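Local coordinates for protein mandelate racemase/muconate lactonizing enzyme (Jannaschia sp., PDB 4J3Z) that belongs to the mandelate racemase/muconate lactonizing enzyme family of the enolase superfamily and is probably an isomerase acting on a carboxylate substrate, at residues 112-115 with 116-120; 270-274 with 275-279. All coordinates share one frame; numbering follows the deposited sequence.

Contact 1: residues 112-115 with 116-120; sequences CPVW and AMLGG
Trp115 lies against Ala116 in a single 3-10 turn, residues 114-117, within the loop that joins helix 89-109 to strand 125-131. From Trp115 CB, 3.3 Å from Ala116 N, the side chain leaves the turn with CG wedged between its own backbone N and carbonyl carbon (chi1 55°). That torsion brings Trp115 CE3 to 3.1 Å from Ala116 N, obliquely to the ring. Farther out, Trp115 CZ3 meets Ala116 CB at 3.7 Å and passes Gly120 C. Pro113 CG sits 3.5 Å above one face of the Trp115 ring, displaced toward the rim. Trp115 NE1 hydrogen-bonds to Pro360 O, and His323 of helix 315-327 meets the ring. With an alanine here, Pro360 O would probably lose its donor and a gap would open beside Pro113 and Ala116. Cys112 SG touches the methyl of Ala116. Met117 bends at chi3, which brings CE to Val114 CG2. Three i to i+3 backbone bonds hold the turn, from Ala116 N, Met117 N and Leu118 N. Gly119 follows with positive phi. Trp115 O is gripped from opposite faces of its carbonyl plane, by Leu118 N at 3.0 Å and Gly120 N at 3.2 Å.

Contact 2: residues 270-274 with 275-279; sequences TQALH and HGARI
His275 turns back to Gln271 and Arg278 to Leu273, so two side chains reach the last turn of helix 266-274 on different sides. The helix ends there in a Schellman motif. Gly276 leaves the helix with phi 116°, where a side chain would collide with the carbonyl oxygen of His275. The chain then turns into strand 279-280 of the enolase-type C-terminal barrel.

The imidazole of His275 presents its edge to the backbone of Gln271. His275 ND1 lies 3.1 Å from Gln271 O, which is near the ring plane, but the bond is weak. His275 N makes a second weak bond to the same oxygen. The side chain also touches Leu246 and Ser247 of helix 246-252.

Arg278 starts away from the helix and curls back, because its chain bends at chi2 (-65°). The guanidinium then meets Leu273 O edge-on. Arg278 NH1 donates to Leu273 O at 3.2 Å, nearly straight, in the carbonyl plane and on a lone pair. Arg278 NH1 also reaches Ala277 O at 2.7 Å, coming from above that carbonyl plane. Arg278 NH2 holds a water 3.0 Å away, which donates weakly to His274 O. NE forms a salt bridge with Glu248 of the third subunit.

Ala277 points its CB toward the helix. Ala277 CB lies 3.2 Å from Ala272 O and 4.3 Å from Ala272 CB. Ala277 N donates to Ala272 O at 3.0 Å, nearly along the C=O axis, as a Schellman bond. Leu273 CD2 lies 3.7 Å from Ala277 O.

Arg278 thus supplies a donor to Leu273 O, whose regular helical partner, Ala277 N, is turned to Ala272 O. His275 ND1 adds a weak second donor to Gln271 O. The positive charge of Arg278 would probably also suit the negative end of the helix dipole, while its NE ties this helix end to a neighbouring subunit.

How the contacts relate
Both contacts are local turns, but they sit in different parts of the fold. Their centres are 27 Å apart and they do not touch. Contact 1 is mostly buried, in a loop that also meets the second subunit. Contact 2 is only partly buried, closes a helix of the barrel and meets three other subunits. Helix 290-302 packs against both, through Leu118 in contact 1 and Leu273 in contact 2. The chemistry differs with place. In contact 1 backbone bonds hold the turn, and the side chains pack largely by apolar contact. In contact 2 charged and polar side chains, with a water, bind the backbone carbonyls. Glycine at positive phi follows each helical turn.

Contact 1: residues 112-115 with 116-120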
ATOM      1  N   CYS D 112     -46.908  -0.374  15.436  1.00 36.90           N
ATOM      2  CA  CYS D 112     -45.558   0.016  15.755  1.00 36.35           C
ATOM      3  C   CYS D 112     -45.084   0.914  14.621  1.00 34.55           C
ATOM      4  O   CYS D 112     -45.297   0.583  13.450  1.00 35.48           O
ATOM      5  CB  CYS D 112     -44.711  -1.255  15.836  1.00 37.75           C
ATOM      6  SG  CYS D 112     -42.964  -1.072  16.232  1.00 37.84           S
ATOM      7  N   PRO D 113     -44.472   2.068  14.952  1.00 31.57           N
ATOM      8  CA  PRO D 113     -43.941   2.914  13.878  1.00 31.49           C
ATOM      9  C   PRO D 113     -42.694   2.271  13.319  1.00 31.63           C
ATOM     10  O   PRO D 113     -41.965   1.620  14.069  1.00 32.69           O
ATOM     11  CB  PRO D 113     -43.606   4.230  14.588  1.00 31.83           C
ATOM     12  CG  PRO D 113     -43.375   3.846  16.019  1.00 31.82           C
ATOM     13  CD  PRO D 113     -44.229   2.636  16.293  1.00 31.31           C
ATOM     14  N   VAL D 114     -42.441   2.435  12.021  1.00 31.65           N
ATOM     15  CA  VAL D 114     -41.327   1.714  11.384  1.00 29.90           C
ATOM     16  C   VAL D 114     -40.004   1.850  12.153  1.00 30.07           C
ATOM     17  O   VAL D 114     -39.296   0.863  12.313  1.00 30.56           O
ATOM     18  CB  VAL D 114     -41.165   2.052   9.884  1.00 29.36           C
ATOM     19  CG1 VAL D 114     -39.912   1.408   9.313  1.00 29.78           C
ATOM     20  CG2 VAL D 114     -42.365   1.553   9.103  1.00 29.85           C
ATOM     21  N   TRP D 115     -39.679   3.042  12.657  1.00 30.11           N
ATOM     22  CA  TRP D 115     -38.390   3.206  13.358  1.00 30.71           C
ATOM     23  C   TRP D 115     -38.196   2.235  14.517  1.00 30.60           C
ATOM     24  O   TRP D 115     -37.084   1.796  14.782  1.00 30.50           O
ATOM     25  CB  TRP D 115     -38.110   4.653  13.799  1.00 30.02           C
ATOM     26  CG  TRP D 115     -39.171   5.322  14.653  1.00 28.91           C
ATOM     27  CD1 TRP D 115     -40.059   6.266  14.244  1.00 28.13           C
ATOM     28  CD2 TRP D 115     -39.419   5.121  16.057  1.00 28.54           C
ATOM     29  NE1 TRP D 115     -40.856   6.658  15.296  1.00 28.31           N
ATOM     30  CE2 TRP D 115     -40.480   5.976  16.420  1.00 27.66           C
ATOM     31  CE3 TRP D 115     -38.849   4.304  17.041  1.00 28.46           C
ATOM     32  CZ2 TRP D 115     -40.990   6.029  17.722  1.00 27.59           C
ATOM     33  CZ3 TRP D 115     -39.358   4.356  18.335  1.00 27.26           C
ATOM     34  CH2 TRP D 115     -40.415   5.212  18.661  1.00 27.58           C
ATOM     35  N   ALA D 116     -39.296   1.871  15.174  1.00 31.28           N
ATOM     36  CA  ALA D 116     -39.252   0.963  16.317  1.00 30.04           C
ATOM     37  C   ALA D 116     -38.917  -0.487  15.930  1.00 29.18           C
ATOM     38  O   ALA D 116     -38.916  -1.378  16.781  1.00 28.67           O
ATOM     39  CB  ALA D 116     -40.563   1.042  17.093  1.00 29.54           C
ATOM     40  N   MET D 117     -38.635  -0.715  14.646  1.00 28.24           N
ATOM     41  CA  MET D 117     -38.250  -2.041  14.157  1.00 26.60           C
ATOM     42  C   MET D 117     -36.823  -2.027  13.586  1.00 25.75           C
ATOM     43  O   MET D 117     -36.322  -3.037  13.060  1.00 24.01           O
ATOM     44  CB  MET D 117     -39.267  -2.538  13.130  1.00 25.82           C
ATOM     45  CG  MET D 117     -40.680  -2.680  13.689  1.00 26.17           C
ATOM     46  SD  MET D 117     -41.914  -3.214  12.486  1.00 26.88           S
ATOM     47  CE  MET D 117     -41.911  -1.823  11.355  1.00 25.89           C
ATOM     48  N   LEU D 118     -36.175  -0.870  13.717  1.00 25.76           N
ATOM     49  CA  LEU D 118     -34.835  -0.648  13.188  1.00 25.45           C
ATOM     50  C   LEU D 118     -33.859  -0.220  14.283  1.00 26.62           C
ATOM     51  O   LEU D 118     -32.776   0.292  13.990  1.00 27.61           O
ATOM     52  CB  LEU D 118     -34.870   0.420  12.092  1.00 25.13           C
ATOM     53  CG  LEU D 118     -35.776   0.294  10.863  1.00 24.73           C
ATOM     54  CD1 LEU D 118     -35.807   1.639  10.151  1.00 24.16           C
ATOM     55  CD2 LEU D 118     -35.307  -0.800   9.911  1.00 24.30           C
ATOM     56  N   GLY D 119     -34.233  -0.415  15.543  1.00 26.74           N
ATOM     57  CA  GLY D 119     -33.343  -0.052  16.650  1.00 27.22           C
ATOM     58  C   GLY D 119     -33.929   0.997  17.578  1.00 28.32           C
ATOM     59  O   GLY D 119     -33.255   1.478  18.498  1.00 28.58           O
ATOM     60  N   GLY D 120     -35.184   1.354  17.321  1.00 27.94           N
ATOM     61  CA  GLY D 120     -35.924   2.293  18.149  1.00 27.98           C
ATOM     62  C   GLY D 120     -35.557   3.751  17.949  1.00 28.84           C
ATOM     63  O   GLY D 120     -34.880   4.117  16.979  1.00 27.36           O
TER

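Contact 2: residues 270-274 with 275-279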
ATOM      1  N   THR D 270     -20.018   0.736   0.124  1.00 25.75           N
ATOM      2  CA  THR D 270     -18.756   0.214   0.687  1.00 24.71           C
ATOM      3  C   THR D 270     -17.539   0.744  -0.077  1.00 24.72           C
ATOM      4  O   THR D 270     -16.590   1.263   0.519  1.00 24.87           O
ATOM      5  CB  THR D 270     -18.739  -1.335   0.665  1.00 25.25           C
ATOM      6  OG1 THR D 270     -19.781  -1.841   1.510  1.00 26.54           O
ATOM      7  CG2 THR D 270     -17.395  -1.897   1.124  1.00 24.23           C
ATOM      8  N   GLN D 271     -17.580   0.617  -1.399  1.00 25.58           N
ATOM      9  CA  GLN D 271     -16.523   1.149  -2.270  1.00 26.29           C
ATOM     10  C   GLN D 271     -16.325   2.665  -2.136  1.00 26.56           C
ATOM     11  O   GLN D 271     -15.209   3.152  -2.248  1.00 27.86           O
ATOM     12  CB  GLN D 271     -16.787   0.756  -3.726  1.00 26.85           C
ATOM     13  CG  GLN D 271     -16.176  -0.589  -4.109  1.00 27.72           C
ATOM     14  CD  GLN D 271     -17.092  -1.457  -4.959  1.00 29.27           C
ATOM     15  OE1 GLN D 271     -17.343  -2.616  -4.618  1.00 29.92           O
ATOM     16  NE2 GLN D 271     -17.592  -0.908  -6.079  1.00 28.78           N
ATOM     17  N   ALA D 272     -17.400   3.405  -1.894  1.00 26.87           N
ATOM     18  CA  ALA D 272     -17.305   4.856  -1.683  1.00 27.35           C
ATOM     19  C   ALA D 272     -16.709   5.158  -0.312  1.00 27.50           C
ATOM     20  O   ALA D 272     -16.068   6.191  -0.108  1.00 26.26           O
ATOM     21  CB  ALA D 272     -18.670   5.518  -1.826  1.00 26.01           C
ATOM     22  N   LEU D 273     -16.937   4.250   0.632  1.00 28.80           N
ATOM     23  CA  LEU D 273     -16.370   4.374   1.971  1.00 27.99           C
ATOM     24  C   LEU D 273     -14.884   4.039   1.970  1.00 28.62           C
ATOM     25  O   LEU D 273     -14.095   4.683   2.667  1.00 30.43           O
ATOM     26  CB  LEU D 273     -17.131   3.496   2.957  1.00 27.03           C
ATOM     27  CG  LEU D 273     -18.526   3.991   3.353  1.00 26.55           C
ATOM     28  CD1 LEU D 273     -19.228   2.932   4.183  1.00 26.35           C
ATOM     29  CD2 LEU D 273     -18.478   5.316   4.106  1.00 25.28           C
ATOM     30  N   HIS D 274     -14.510   3.039   1.179  1.00 27.42           N
ATOM     31  CA  HIS D 274     -13.105   2.672   1.072  0.50 27.00           C
ATOM     32  C   HIS D 274     -12.290   3.732   0.339  1.00 27.77           C
ATOM     33  O   HIS D 274     -11.061   3.798   0.507  1.00 27.73           O
ATOM     34  CB  HIS D 274     -12.933   1.300   0.424  0.50 25.84           C
ATOM     35  CG  HIS D 274     -12.803   0.181   1.414  0.50 24.59           C
ATOM     36  ND1 HIS D 274     -13.472  -1.017   1.280  0.50 24.13           N
ATOM     37  CD2 HIS D 274     -12.080   0.083   2.553  0.50 23.97           C
ATOM     38  CE1 HIS D 274     -13.169  -1.804   2.297  0.50 23.65           C
ATOM     39  NE2 HIS D 274     -12.326  -1.161   3.083  0.50 23.87           N
ATOM     40  N   HIS D 275     -12.968   4.586  -0.430  1.00 26.96           N
ATOM     41  CA  HIS D 275     -12.270   5.581  -1.226  1.00 25.37           C
ATOM     42  C   HIS D 275     -12.323   6.999  -0.678  1.00 25.00           C
ATOM     43  O   HIS D 275     -11.829   7.928  -1.320  1.00 26.42           O
ATOM     44  CB  HIS D 275     -12.721   5.523  -2.692  1.00 25.17           C
ATOM     45  CG  HIS D 275     -12.028   4.463  -3.492  1.00 24.61           C
ATOM     46  ND1 HIS D 275     -12.703   3.411  -4.077  1.00 25.03           N
ATOM     47  CD2 HIS D 275     -10.718   4.284  -3.791  1.00 24.24           C
ATOM     48  CE1 HIS D 275     -11.838   2.638  -4.711  1.00 24.83           C
ATOM     49  NE2 HIS D 275     -10.628   3.144  -4.552  1.00 24.49           N
ATOM     50  N   GLY D 276     -12.899   7.169   0.507  1.00 23.71           N
ATOM     51  CA  GLY D 276     -12.763   8.423   1.227  1.00 22.85           C
ATOM     52  C   GLY D 276     -14.002   9.256   1.492  1.00 22.30           C
ATOM     53  O   GLY D 276     -13.931  10.247   2.226  1.00 22.09           O
ATOM     54  N   ALA D 277     -15.136   8.887   0.904  1.00 21.95           N
ATOM     55  CA  ALA D 277     -16.379   9.561   1.236  1.00 21.51           C
ATOM     56  C   ALA D 277     -16.644   9.348   2.715  1.00 21.00           C
ATOM     57  O   ALA D 277     -16.459   8.247   3.223  1.00 20.41           O
ATOM     58  CB  ALA D 277     -17.533   9.019   0.404  1.00 21.98           C
ATOM     59  N   ARG D 278     -17.061  10.403   3.413  1.00 20.94           N
ATOM     60  CA  ARG D 278     -17.400  10.260   4.829  1.00 20.01           C
ATOM     61  C   ARG D 278     -18.851  10.602   5.095  1.00 20.85           C
ATOM     62  O   ARG D 278     -19.326  10.514   6.232  1.00 21.29           O
ATOM     63  CB  ARG D 278     -16.451  11.078   5.717  1.00 19.76           C
ATOM     64  CG  ARG D 278     -15.046  10.481   5.865  1.00 19.48           C
ATOM     65  CD  ARG D 278     -15.072   9.135   6.591  1.00 19.86           C
ATOM     66  NE  ARG D 278     -13.792   8.417   6.507  1.00 19.73           N
ATOM     67  CZ  ARG D 278     -13.496   7.507   5.582  1.00 19.17           C
ATOM     68  NH1 ARG D 278     -14.391   7.186   4.655  1.00 19.27           N
ATOM     69  NH2 ARG D 278     -12.308   6.903   5.590  1.00 18.49           N
ATOM     70  N   ILE D 279     -19.566  10.996   4.046  1.00 21.28           N
ATOM     71  CA  ILE D 279     -21.003  11.219   4.159  1.00 21.09           C
ATOM     72  C   ILE D 279     -21.690  10.514   3.016  1.00 20.91           C
ATOM     73  O   ILE D 279     -21.452  10.841   1.857  1.00 20.77           O
ATOM     74  CB  ILE D 279     -21.368  12.719   4.145  1.00 21.31           C
ATOM     75  CG1 ILE D 279     -20.504  13.493   5.143  1.00 21.00           C
ATOM     76  CG2 ILE D 279     -22.861  12.915   4.396  1.00 20.31           C
ATOM     77  CD1 ILE D 279     -20.979  14.902   5.414  1.00 21.30           C
TER
HETATM   78  O   HOH W   1     -10.839   5.445   3.442  1.00 31.92           O